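PDB 5KLH: surface glycoprotein from Trypanosoma brucei, which is a transmembrane surface protein expressed in the insect stage; its bilobed ectodomain, the part described here, may act as a sensor. Local coordinates for residues G31-V36 / L73-N78; E27-T32 / N80-F85. All blocks are in the same frame, centred on the assembly; numbering follows the deposited sequence.

In the fold
After helix 12-20 the chain reaches 27-32, which lies against the loop 80-85 in contact 2, and passes straight into the short strand 31-33, which pairs with strand 72-79 in contact 1. Between the two partners of each contact run the long strands 36-47 and 51-63 and the short strand 68-69, and for contact 2 strand 72-79 as well, so contact 1 closes a loop that lies within the wider one closed by contact 2. Gly31 and Thr32 belong to both. Strand 31-33 is flanked by 36-47 and 72-79, while contact 2 ties its N-terminal approach to the loop that leads from 72-79 into 85-100. Their centres are about 10 Å apart.

Contact 1: residues G31-V36 / L73-N78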
loop_
_atom_site.group_PDB
_atom_site.type_symbol
_atom_site.label_atom_id
_atom_site.label_comp_id
_atom_site.label_asym_id
_atom_site.label_seq_id
_atom_site.Cartn_x
_atom_site.Cartn_y
_atom_site.Cartn_z
ATOM N N GLY A 31 -20.495 7.459 9.388
ATOM C CA GLY A 31 -21.108 7.397 8.076
ATOM C C GLY A 31 -21.169 5.966 7.577
ATOM O O GLY A 31 -21.334 5.032 8.368
ATOM N N THR A 32 -21.037 5.788 6.265
ATOM C CA THR A 32 -21.118 4.454 5.666
ATOM C C THR A 32 -20.072 4.227 4.587
ATOM O O THR A 32 -19.603 5.169 3.949
ATOM C CB THR A 32 -22.507 4.176 5.038
ATOM O OG1 THR A 32 -22.853 5.250 4.153
ATOM C CG2 THR A 32 -23.583 4.032 6.104
ATOM N N PHE A 33 -19.726 2.960 4.392
ATOM C CA PHE A 33 -18.962 2.509 3.241
ATOM C C PHE A 33 -19.886 1.584 2.459
ATOM O O PHE A 33 -20.248 0.525 2.958
ATOM C CB PHE A 33 -17.682 1.765 3.648
ATOM C CG PHE A 33 -16.612 2.642 4.254
ATOM C CD1 PHE A 33 -15.730 3.350 3.443
ATOM C CD2 PHE A 33 -16.458 2.718 5.629
ATOM C CE1 PHE A 33 -14.725 4.147 4.007
ATOM C CE2 PHE A 33 -15.460 3.505 6.191
ATOM C CZ PHE A 33 -14.593 4.209 5.390
ATOM N N SER A 34 -20.266 1.989 1.250
ATOM C CA SER A 34 -21.215 1.232 0.440
ATOM C C SER A 34 -22.394 0.747 1.296
ATOM O O SER A 34 -22.719 -0.449 1.306
ATOM C CB SER A 34 -20.518 0.050 -0.242
ATOM O OG SER A 34 -19.549 0.533 -1.161
ATOM N N ASP A 35 -22.985 1.698 2.022
ATOM C CA ASP A 35 -24.160 1.504 2.871
ATOM C C ASP A 35 -23.914 0.649 4.113
ATOM O O ASP A 35 -24.850 0.375 4.868
ATOM C CB ASP A 35 -25.298 0.903 2.056
ATOM C CG ASP A 35 -25.616 1.721 0.836
ATOM O OD1 ASP A 35 -25.816 2.945 0.987
ATOM O OD2 ASP A 35 -25.624 1.145 -0.271
ATOM N N VAL A 36 -22.667 0.249 4.356
ATOM C CA VAL A 36 -22.368 -0.422 5.622
ATOM C C VAL A 36 -21.914 0.599 6.664
ATOM O O VAL A 36 -21.061 1.440 6.383
ATOM C CB VAL A 36 -21.285 -1.508 5.456
ATOM C CG1 VAL A 36 -21.036 -2.219 6.790
ATOM C CG2 VAL A 36 -21.701 -2.520 4.406
ATOM N N LEU A 73 -14.381 -4.370 -6.861
ATOM C CA LEU A 73 -15.175 -4.000 -5.708
ATOM C C LEU A 73 -15.433 -2.504 -5.815
ATOM O O LEU A 73 -14.524 -1.747 -6.162
ATOM C CB LEU A 73 -14.439 -4.321 -4.407
ATOM C CG LEU A 73 -15.107 -3.963 -3.078
ATOM C CD1 LEU A 73 -16.171 -4.997 -2.714
ATOM C CD2 LEU A 73 -14.051 -3.889 -2.000
ATOM N N VAL A 74 -16.671 -2.096 -5.548
ATOM C CA VAL A 74 -17.064 -0.701 -5.609
ATOM C C VAL A 74 -17.312 -0.190 -4.208
ATOM O O VAL A 74 -18.279 -0.595 -3.552
ATOM C CB VAL A 74 -18.335 -0.510 -6.469
ATOM C CG1 VAL A 74 -18.714 0.959 -6.531
ATOM C CG2 VAL A 74 -18.106 -1.058 -7.872
ATOM N N VAL A 75 -16.449 0.708 -3.746
ATOM C CA VAL A 75 -16.556 1.231 -2.390
ATOM C C VAL A 75 -16.990 2.688 -2.457
ATOM O O VAL A 75 -16.241 3.546 -2.909
ATOM C CB VAL A 75 -15.223 1.099 -1.633
ATOM C CG1 VAL A 75 -15.360 1.610 -0.211
ATOM C CG2 VAL A 75 -14.777 -0.357 -1.630
ATOM N N LYS A 76 -18.228 2.951 -2.044
ATOM C CA LYS A 76 -18.742 4.313 -2.001
ATOM C C LYS A 76 -18.556 4.900 -0.615
ATOM O O LYS A 76 -19.195 4.478 0.354
ATOM C CB LYS A 76 -20.214 4.327 -2.423
ATOM C CG LYS A 76 -20.393 3.668 -3.784
ATOM C CD LYS A 76 -21.799 3.817 -4.345
ATOM C CE LYS A 76 -21.878 3.155 -5.718
ATOM N NZ LYS A 76 -23.182 3.381 -6.408
ATOM N N VAL A 77 -17.640 5.855 -0.521
ATOM C CA VAL A 77 -17.264 6.425 0.760
ATOM C C VAL A 77 -18.197 7.586 1.068
ATOM O O VAL A 77 -18.230 8.569 0.336
ATOM C CB VAL A 77 -15.801 6.892 0.729
ATOM C CG1 VAL A 77 -15.375 7.440 2.072
ATOM C CG2 VAL A 77 -14.910 5.751 0.268
ATOM N N ASN A 78 -18.989 7.441 2.123
ATOM C CA ASN A 78 -19.917 8.486 2.543
ATOM C C ASN A 78 -19.724 8.771 4.033
ATOM O O ASN A 78 -20.513 8.339 4.886
ATOM C CB ASN A 78 -21.363 8.082 2.234
ATOM C CG ASN A 78 -22.329 9.245 2.359
ATOM O OD1 ASN A 78 -21.928 10.376 2.667
ATOM N ND2 ASN A 78 -23.607 8.980 2.111
HETATM O O HOH W 1 -22.045 4.570 1.682
#
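The ring of Phe33 meets Val75 and Val77 obliquely. Phe33 CE1 comes to 3.9 Å from Val77 CG1, and Phe33 CD1 lies 4.1 Å from Val75 CG1. With CG anti to the carbonyl carbon (chi1 -70°), the side chain runs alongside that of Val77. Thr58, Ala60 and Val62 of strand 51-63 and Val200 and Leu202 of strand 197-204 also touch the ring, as suits a large apolar group on the inner face of a curled sheet; the compact, branched valines pack against its CD1-CE1 side.

Strand 31-33 and segment 73-78 of strand 72-79 are antiparallel. Thr32 and Asn78 form a hydrogen-bonded pair: Thr32 N donates a hydrogen bond to Asn78 O, and Asn78 N donates one to Thr32 O. Gly31 CA lies 3.4 Å from Asn78 O; its backbone angles call for glycine, and a CB would clash with that oxygen. Phe33 and Val77 make the following non-hydrogen-bonded pair. A type I' turn from Phe33 to Val36 then swings the chain back as a tight beta hairpin, but the hydrogen bonding continues one residue into the turn, with Ser34 N donating to Lys76 O at 2.9 Å, nearly straight at 175°.

Serine suits this end because its hydroxyl works both ways. Ser34 OG accepts from Lys76 N and donates in plane to a lone pair of Val74 O, each at 2.9 Å, standing in for backbone where the strand has turned away. On the polar face, Thr32 OG1 sits 3.7 Å from Asn78 CB, and a water joins Thr32 OG1, Asp35 N and Lys76 O.

Contact 2: residues E27-T32 / N80-F85; sequences ESWTGT and NTVAPF
Asn80, Trp29 and Ser28 carry this contact, with Asn80 gripping the backbone of 27-32 at two places. Asn80 ND2 donates to Ser28 O at 2.9 Å, in the carbonyl plane and on a lone pair; the acceptor also lies close to the plane of the amide, 10° out of it. Asn80 N donates to Thr30 O at 2.8 Å. A chi1 of -176° sets CG of Asn80 anti to the backbone N, and the turn about the next bond brings ND2 to Ser28 O while the main chain holds the other carbonyl. Asparagine suits the place because its short arm ends in a flat N-H donor. Ser28 adds its CB, 3.7 Å from Asn80 ND2, and a side chain this small lets the amide come close.

Between the two gripped carbonyls, Trp29 is the centre of an inverse gamma turn, a sharp bend just before strand 31-33 begins. Residues 80-85 form the loop from strand 72-79 to its antiparallel neighbour 85-100, so the contact joins the lead-in of one strand to the loop between two others.

The indole of Trp29 crosses the side chains of Thr81 and Val82 at about a right angle. Val82 CG2 makes a CH-pi contact over one face, 4.0 Å from the centroid of the Trp29 five-membered ring, while Thr81 OG1 lies at the ring's edge, 3.1 Å from Trp29 NE1. The short Thr81 OG1 to Asn80 O approach of 2.5 Å is doubtful in detail. Tyr170 packs edge-to-face with the indole, and Val40, Ile79 and Leu202 also touch it: a broad ring fills this largely apolar setting, while Trp29 O bonds to Thr58 OG1.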
loop_
_atom_site.group_PDB
_atom_site.type_symbol
_atom_site.label_atom_id
_atom_site.label_comp_id
_atom_site.label_asym_id
_atom_site.label_seq_id
_atom_site.Cartn_x
_atom_site.Cartn_y
_atom_site.Cartn_z
ATOM N N GLU A 27 -12.947 11.945 15.113
ATOM C CA GLU A 27 -14.014 11.365 15.930
ATOM C C GLU A 27 -15.363 11.526 15.252
ATOM O O GLU A 27 -16.299 10.751 15.501
ATOM C CB GLU A 27 -14.045 12.006 17.324
ATOM C CG GLU A 27 -12.723 11.909 18.069
ATOM C CD GLU A 27 -12.018 10.565 17.882
ATOM O OE1 GLU A 27 -12.608 9.511 18.214
ATOM O OE2 GLU A 27 -10.859 10.565 17.397
ATOM N N SER A 28 -15.451 12.517 14.373
ATOM C CA SER A 28 -16.677 12.772 13.636
ATOM C C SER A 28 -16.773 11.979 12.336
ATOM O O SER A 28 -17.680 12.208 11.539
ATOM C CB SER A 28 -16.801 14.267 13.330
ATOM O OG SER A 28 -16.840 15.022 14.532
ATOM N N TRP A 29 -15.851 11.042 12.118
ATOM C CA TRP A 29 -15.822 10.305 10.849
ATOM C C TRP A 29 -16.790 9.112 10.838
ATOM O O TRP A 29 -16.425 7.961 10.523
ATOM C CB TRP A 29 -14.385 9.859 10.533
ATOM C CG TRP A 29 -13.571 10.904 9.800
ATOM C CD1 TRP A 29 -13.862 12.236 9.672
ATOM C CD2 TRP A 29 -12.340 10.695 9.092
ATOM N NE1 TRP A 29 -12.894 12.861 8.923
ATOM C CE2 TRP A 29 -11.950 11.937 8.554
ATOM C CE3 TRP A 29 -11.527 9.574 8.859
ATOM C CZ2 TRP A 29 -10.782 12.098 7.806
ATOM C CZ3 TRP A 29 -10.372 9.733 8.103
ATOM C CH2 TRP A 29 -10.014 10.985 7.588
ATOM N N THR A 30 -18.033 9.396 11.211
ATOM C CA THR A 30 -19.102 8.415 11.132
ATOM C C THR A 30 -19.699 8.467 9.735
ATOM O O THR A 30 -19.461 9.425 8.993
ATOM C CB THR A 30 -20.189 8.704 12.149
ATOM O OG1 THR A 30 -20.527 10.094 12.032
ATOM C CG2 THR A 30 -19.691 8.405 13.561
ATOM N N GLY A 31 -20.495 7.459 9.388
ATOM C CA GLY A 31 -21.108 7.397 8.076
ATOM C C GLY A 31 -21.169 5.966 7.577
ATOM O O GLY A 31 -21.334 5.032 8.368
ATOM N N THR A 32 -21.037 5.788 6.265
ATOM C CA THR A 32 -21.118 4.454 5.666
ATOM C C THR A 32 -20.072 4.227 4.587
ATOM O O THR A 32 -19.603 5.169 3.949
ATOM C CB THR A 32 -22.507 4.176 5.038
ATOM O OG1 THR A 32 -22.853 5.250 4.153
ATOM C CG2 THR A 32 -23.583 4.032 6.104
ATOM N N ASN A 80 -18.973 11.489 7.165
ATOM C CA ASN A 80 -19.151 12.846 7.669
ATOM C C ASN A 80 -17.834 13.622 7.603
ATOM O O ASN A 80 -16.805 13.137 8.075
ATOM C CB ASN A 80 -19.691 12.782 9.108
ATOM C CG ASN A 80 -20.002 14.140 9.685
ATOM O OD1 ASN A 80 -20.664 14.962 9.050
ATOM N ND2 ASN A 80 -19.528 14.383 10.904
ATOM N N THR A 81 -17.894 14.804 6.977
ATOM C CA THR A 81 -16.796 15.762 6.781
ATOM C C THR A 81 -15.817 15.368 5.665
ATOM O O THR A 81 -14.894 16.116 5.375
ATOM C CB THR A 81 -15.966 16.044 8.103
ATOM O OG1 THR A 81 -15.079 14.956 8.407
ATOM C CG2 THR A 81 -16.883 16.328 9.292
ATOM N N VAL A 82 -16.039 14.225 5.018
ATOM C CA VAL A 82 -15.221 13.837 3.870
ATOM C C VAL A 82 -16.031 13.945 2.576
ATOM O O VAL A 82 -17.064 13.287 2.436
ATOM C CB VAL A 82 -14.682 12.378 4.030
ATOM C CG1 VAL A 82 -13.751 12.020 2.883
ATOM C CG2 VAL A 82 -13.950 12.227 5.354
ATOM N N ALA A 83 -15.593 14.784 1.637
ATOM C CA ALA A 83 -16.289 14.870 0.350
ATOM C C ALA A 83 -16.448 13.475 -0.241
ATOM O O ALA A 83 -15.464 12.763 -0.390
ATOM C CB ALA A 83 -15.539 15.764 -0.623
ATOM N N PRO A 84 -17.691 13.075 -0.565
ATOM C CA PRO A 84 -17.885 11.701 -1.029
ATOM C C PRO A 84 -17.019 11.343 -2.234
ATOM O O PRO A 84 -16.753 12.177 -3.114
ATOM C CB PRO A 84 -19.368 11.665 -1.400
ATOM C CG PRO A 84 -19.986 12.712 -0.522
ATOM C CD PRO A 84 -18.968 13.798 -0.419
ATOM N N PHE A 85 -16.573 10.092 -2.255
ATOM C CA PHE A 85 -15.848 9.580 -3.400
ATOM C C PHE A 85 -16.004 8.086 -3.484
ATOM O O PHE A 85 -16.368 7.431 -2.494
ATOM C CB PHE A 85 -14.359 9.986 -3.357
ATOM C CG PHE A 85 -13.557 9.343 -2.259
ATOM C CD1 PHE A 85 -13.542 9.887 -0.985
ATOM C CD2 PHE A 85 -12.770 8.233 -2.518
ATOM C CE1 PHE A 85 -12.780 9.312 0.030
ATOM C CE2 PHE A 85 -12.004 7.655 -1.508
ATOM C CZ PHE A 85 -12.012 8.191 -0.241
#